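Local structure of alkylhalidase CmlS (Streptomyces venezuelae, 3I3L) at residues A[228-236]-A[381-391]. The protein is a flavin-dependent halogenase of chloramphenicol biosynthesis that carries a covalently bound FAD. Residues are numbered along the deposited sequence; the frame is centred on the assembly and turned at random.
Sequences SITFEDGWV and ASFTEPDSEFW
Phe231 O takes two N-H donors where a type I β-turn joins strands 226-231 and 234-240: Gly234 N closes the hairpin, and Trp391 NE1 reaches in from helix 389-394 at 3.1 Å. The indole bond is fairly straight (153° at the hydrogen), and the oxygen lies nearly in the ring plane. One turn residue later, Glu232 O accepts from Ser388 OG at 2.8 Å, in the carbonyl plane; the hydroxyl belongs to the N-cap residue of that same helix. On the strand side, Thr230 OG1 donates to Glu385 OE2 at 2.8 Å, meeting it on the anti side, somewhat out of the carboxylate plane. Gln100 also bonds this OE2, and Gly99 N reaches the threonine hydroxyl. Bending at chi2 (-71°) brings the Glu385 carboxylate to the threonine, while its CB sits over one face of the Trp391 indole, offset toward the rim, and Phe390 CD2 covers the other. Phe390, its CG anti to the backbone N (chi1 -172°), lays its ring face against Gly234 CA, a CH-π contact 3.5 Å from the centroid. The backbone angles of Gly234 by themselves call for glycine. Phe390 CZ also meets Trp235 CD1 obliquely at 3.9 Å; the Trp235 side chain is about 7 Å from the FAD, and its NE1 hydrogen-bonds Tyr378 OH. A leucine in place of Trp391 would probably leave Phe231 O with the hairpin amide alone and open a gap between Phe390 and Glu385. Side chains of 381-391 thus hold the turn chiefly by its carbonyls, fixing the helix start against a hairpin whose Trp235 approaches the flavin site.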
loop_
_atom_site.group_PDB
_atom_site.type_symbol
_atom_site.label_atom_id
_atom_site.label_comp_id
_atom_site.label_asym_id
_atom_site.label_seq_id
_atom_site.Cartn_x
_atom_site.Cartn_y
_atom_site.Cartn_z
ATOM N N SER A 228 -0.527 14.272 8.767
ATOM C CA SER A 228 -0.803 14.795 7.412
ATOM C C SER A 228 -1.821 15.915 7.566
ATOM O O SER A 228 -2.849 15.742 8.204
ATOM C CB SER A 228 -1.357 13.739 6.460
ATOM O OG SER A 228 -0.551 12.569 6.410
ATOM N N ILE A 229 -1.517 17.070 6.986
ATOM C CA ILE A 229 -2.219 18.313 7.337
ATOM C C ILE A 229 -2.485 19.123 6.098
ATOM O O ILE A 229 -1.574 19.463 5.352
ATOM C CB ILE A 229 -1.384 19.157 8.300
ATOM C CG1 ILE A 229 -0.977 18.307 9.511
ATOM C CG2 ILE A 229 -2.110 20.483 8.677
ATOM C CD1 ILE A 229 -0.194 19.067 10.616
ATOM N N THR A 230 -3.761 19.327 5.824
ATOM C CA THR A 230 -4.169 20.038 4.638
ATOM C C THR A 230 -4.003 21.567 4.824
ATOM O O THR A 230 -4.196 22.085 5.912
ATOM C CB THR A 230 -5.595 19.720 4.228
ATOM O OG1 THR A 230 -6.518 20.198 5.225
ATOM C CG2 THR A 230 -5.766 18.195 4.032
ATOM N N PHE A 231 -3.653 22.245 3.738
ATOM C CA PHE A 231 -3.732 23.721 3.622
ATOM C C PHE A 231 -4.154 24.042 2.171
ATOM O O PHE A 231 -4.487 23.121 1.381
ATOM C CB PHE A 231 -2.384 24.364 3.986
ATOM C CG PHE A 231 -1.272 24.122 2.956
ATOM C CD1 PHE A 231 -0.798 25.167 2.173
ATOM C CD2 PHE A 231 -0.632 22.868 2.854
ATOM C CE1 PHE A 231 0.243 24.957 1.265
ATOM C CE2 PHE A 231 0.425 22.637 1.941
ATOM C CZ PHE A 231 0.831 23.674 1.129
ATOM N N GLU A 232 -4.119 25.329 1.798
ATOM C CA GLU A 232 -4.663 25.785 0.523
ATOM C C GLU A 232 -4.158 25.070 -0.700
ATOM O O GLU A 232 -4.937 24.811 -1.601
ATOM C CB GLU A 232 -4.379 27.321 0.303
ATOM C CG GLU A 232 -4.727 27.747 -1.198
ATOM C CD GLU A 232 -4.642 29.280 -1.483
ATOM O OE1 GLU A 232 -3.543 29.882 -1.362
ATOM O OE2 GLU A 232 -5.697 29.876 -1.843
ATOM N N ASP A 233 -2.838 24.851 -0.762
ATOM C CA ASP A 233 -2.170 24.372 -1.959
ATOM C C ASP A 233 -1.767 22.886 -1.848
ATOM O O ASP A 233 -0.919 22.401 -2.640
ATOM C CB ASP A 233 -0.879 25.195 -2.273
ATOM C CG ASP A 233 -1.155 26.648 -2.602
ATOM O OD1 ASP A 233 -2.074 26.925 -3.405
ATOM O OD2 ASP A 233 -0.406 27.495 -2.066
ATOM N N GLY A 234 -2.342 22.167 -0.899
ATOM C CA GLY A 234 -2.000 20.717 -0.729
ATOM C C GLY A 234 -1.908 20.251 0.741
ATOM O O GLY A 234 -2.779 20.601 1.530
ATOM N N TRP A 235 -0.923 19.399 1.077
ATOM C CA TRP A 235 -0.826 18.916 2.431
ATOM C C TRP A 235 0.591 18.883 2.925
ATOM O O TRP A 235 1.523 18.852 2.099
ATOM C CB TRP A 235 -1.584 17.569 2.670
ATOM C CG TRP A 235 -1.237 16.430 1.731
ATOM C CD1 TRP A 235 -1.808 16.167 0.496
ATOM C CD2 TRP A 235 -0.249 15.399 1.950
ATOM N NE1 TRP A 235 -1.200 15.073 -0.056
ATOM C CE2 TRP A 235 -0.275 14.557 0.822
ATOM C CE3 TRP A 235 0.593 15.076 3.018
ATOM C CZ2 TRP A 235 0.567 13.421 0.697
ATOM C CZ3 TRP A 235 1.444 13.943 2.901
ATOM C CH2 TRP A 235 1.422 13.139 1.755
ATOM N N VAL A 236 0.752 18.901 4.259
ATOM C CA VAL A 236 2.064 18.851 4.909
ATOM C C VAL A 236 2.246 17.544 5.686
ATOM O O VAL A 236 1.326 17.158 6.428
ATOM C CB VAL A 236 2.180 20.009 5.951
ATOM C CG1 VAL A 236 3.471 19.920 6.779
ATOM C CG2 VAL A 236 2.054 21.368 5.256
ATOM N N ALA A 381 -11.608 16.616 1.822
ATOM C CA ALA A 381 -10.896 17.854 2.178
ATOM C C ALA A 381 -11.278 19.032 1.280
ATOM O O ALA A 381 -11.181 20.187 1.704
ATOM C CB ALA A 381 -9.410 17.673 2.148
ATOM N N SER A 382 -11.697 18.731 0.054
ATOM C CA SER A 382 -11.985 19.772 -0.923
ATOM C C SER A 382 -13.230 20.612 -0.527
ATOM O O SER A 382 -13.367 21.753 -0.977
ATOM C CB SER A 382 -12.136 19.212 -2.333
ATOM O OG SER A 382 -13.355 18.481 -2.441
ATOM N N PHE A 383 -14.087 20.053 0.325
ATOM C CA PHE A 383 -15.262 20.773 0.816
ATOM C C PHE A 383 -14.898 21.937 1.726
ATOM O O PHE A 383 -15.636 22.927 1.811
ATOM C CB PHE A 383 -16.211 19.812 1.530
ATOM C CG PHE A 383 -16.864 18.834 0.587
ATOM C CD1 PHE A 383 -17.563 19.302 -0.531
ATOM C CD2 PHE A 383 -16.774 17.473 0.799
ATOM C CE1 PHE A 383 -18.176 18.411 -1.429
ATOM C CE2 PHE A 383 -17.372 16.574 -0.119
ATOM C CZ PHE A 383 -18.062 17.044 -1.219
ATOM N N THR A 384 -13.748 21.853 2.395
ATOM C CA THR A 384 -13.359 22.932 3.268
ATOM C C THR A 384 -12.052 23.585 2.871
ATOM O O THR A 384 -11.621 24.538 3.525
ATOM C CB THR A 384 -13.317 22.524 4.721
ATOM O OG1 THR A 384 -12.406 21.439 4.870
ATOM C CG2 THR A 384 -14.759 22.113 5.188
ATOM N N GLU A 385 -11.432 23.109 1.797
ATOM C CA GLU A 385 -10.236 23.809 1.310
ATOM C C GLU A 385 -10.615 24.639 0.068
ATOM O O GLU A 385 -11.591 24.329 -0.589
ATOM C CB GLU A 385 -9.081 22.804 1.001
ATOM C CG GLU A 385 -8.462 22.162 2.239
ATOM C CD GLU A 385 -7.618 23.118 3.088
ATOM O OE1 GLU A 385 -7.329 24.272 2.669
ATOM O OE2 GLU A 385 -7.231 22.729 4.225
ATOM N N PRO A 386 -9.843 25.692 -0.249
ATOM C CA PRO A 386 -10.218 26.586 -1.341
ATOM C C PRO A 386 -10.160 25.891 -2.709
ATOM O O PRO A 386 -9.650 24.733 -2.848
ATOM C CB PRO A 386 -9.148 27.706 -1.279
ATOM C CG PRO A 386 -8.120 27.259 -0.226
ATOM C CD PRO A 386 -8.812 26.286 0.630
ATOM N N ASP A 387 -10.679 26.560 -3.725
ATOM C CA ASP A 387 -10.699 25.961 -5.031
ATOM C C ASP A 387 -9.400 26.297 -5.755
ATOM O O ASP A 387 -9.419 27.025 -6.781
ATOM C CB ASP A 387 -11.939 26.378 -5.829
ATOM C CG ASP A 387 -11.910 25.834 -7.271
ATOM O OD1 ASP A 387 -11.236 24.784 -7.547
ATOM O OD2 ASP A 387 -12.535 26.439 -8.141
ATOM N N SER A 388 -8.273 25.787 -5.213
ATOM C CA SER A 388 -6.960 25.857 -5.853
ATOM C C SER A 388 -6.789 24.742 -6.874
ATOM O O SER A 388 -7.545 23.768 -6.875
ATOM C CB SER A 388 -5.838 25.816 -4.782
ATOM O OG SER A 388 -5.733 24.500 -4.255
ATOM N N GLU A 389 -5.826 24.887 -7.778
ATOM C CA GLU A 389 -5.502 23.821 -8.751
ATOM C C GLU A 389 -5.173 22.458 -8.074
ATOM O O GLU A 389 -5.579 21.406 -8.560
ATOM C CB GLU A 389 -4.349 24.229 -9.676
ATOM C CG GLU A 389 -4.246 23.281 -10.895
ATOM C CD GLU A 389 -3.343 23.808 -12.007
ATOM O OE1 GLU A 389 -3.252 23.134 -13.068
ATOM O OE2 GLU A 389 -2.754 24.917 -11.855
ATOM N N PHE A 390 -4.536 22.497 -6.910
ATOM C CA PHE A 390 -4.299 21.271 -6.174
ATOM C C PHE A 390 -5.592 20.483 -5.925
ATOM O O PHE A 390 -5.700 19.345 -6.317
ATOM C CB PHE A 390 -3.580 21.500 -4.823
ATOM C CG PHE A 390 -3.175 20.209 -4.169
ATOM C CD1 PHE A 390 -1.956 19.591 -4.481
ATOM C CD2 PHE A 390 -4.041 19.567 -3.287
ATOM C CE1 PHE A 390 -1.606 18.348 -3.916
ATOM C CE2 PHE A 390 -3.666 18.310 -2.703
ATOM C CZ PHE A 390 -2.442 17.738 -3.027
ATOM N N TRP A 391 -6.549 21.113 -5.242
ATOM C CA TRP A 391 -7.774 20.441 -4.851
ATOM C C TRP A 391 -8.665 20.095 -6.040
ATOM O O TRP A 391 -9.289 19.047 -6.072
ATOM C CB TRP A 391 -8.506 21.226 -3.744
ATOM C CG TRP A 391 -7.646 21.264 -2.519
ATOM C CD1 TRP A 391 -6.897 22.310 -2.072
ATOM C CD2 TRP A 391 -7.373 20.180 -1.652
ATOM N NE1 TRP A 391 -6.170 21.941 -0.941
ATOM C CE2 TRP A 391 -6.436 20.637 -0.671
ATOM C CE3 TRP A 391 -7.765 18.864 -1.627
ATOM C CZ2 TRP A 391 -5.919 19.811 0.324
ATOM C CZ3 TRP A 391 -7.251 18.034 -0.623
ATOM C CH2 TRP A 391 -6.347 18.512 0.332
#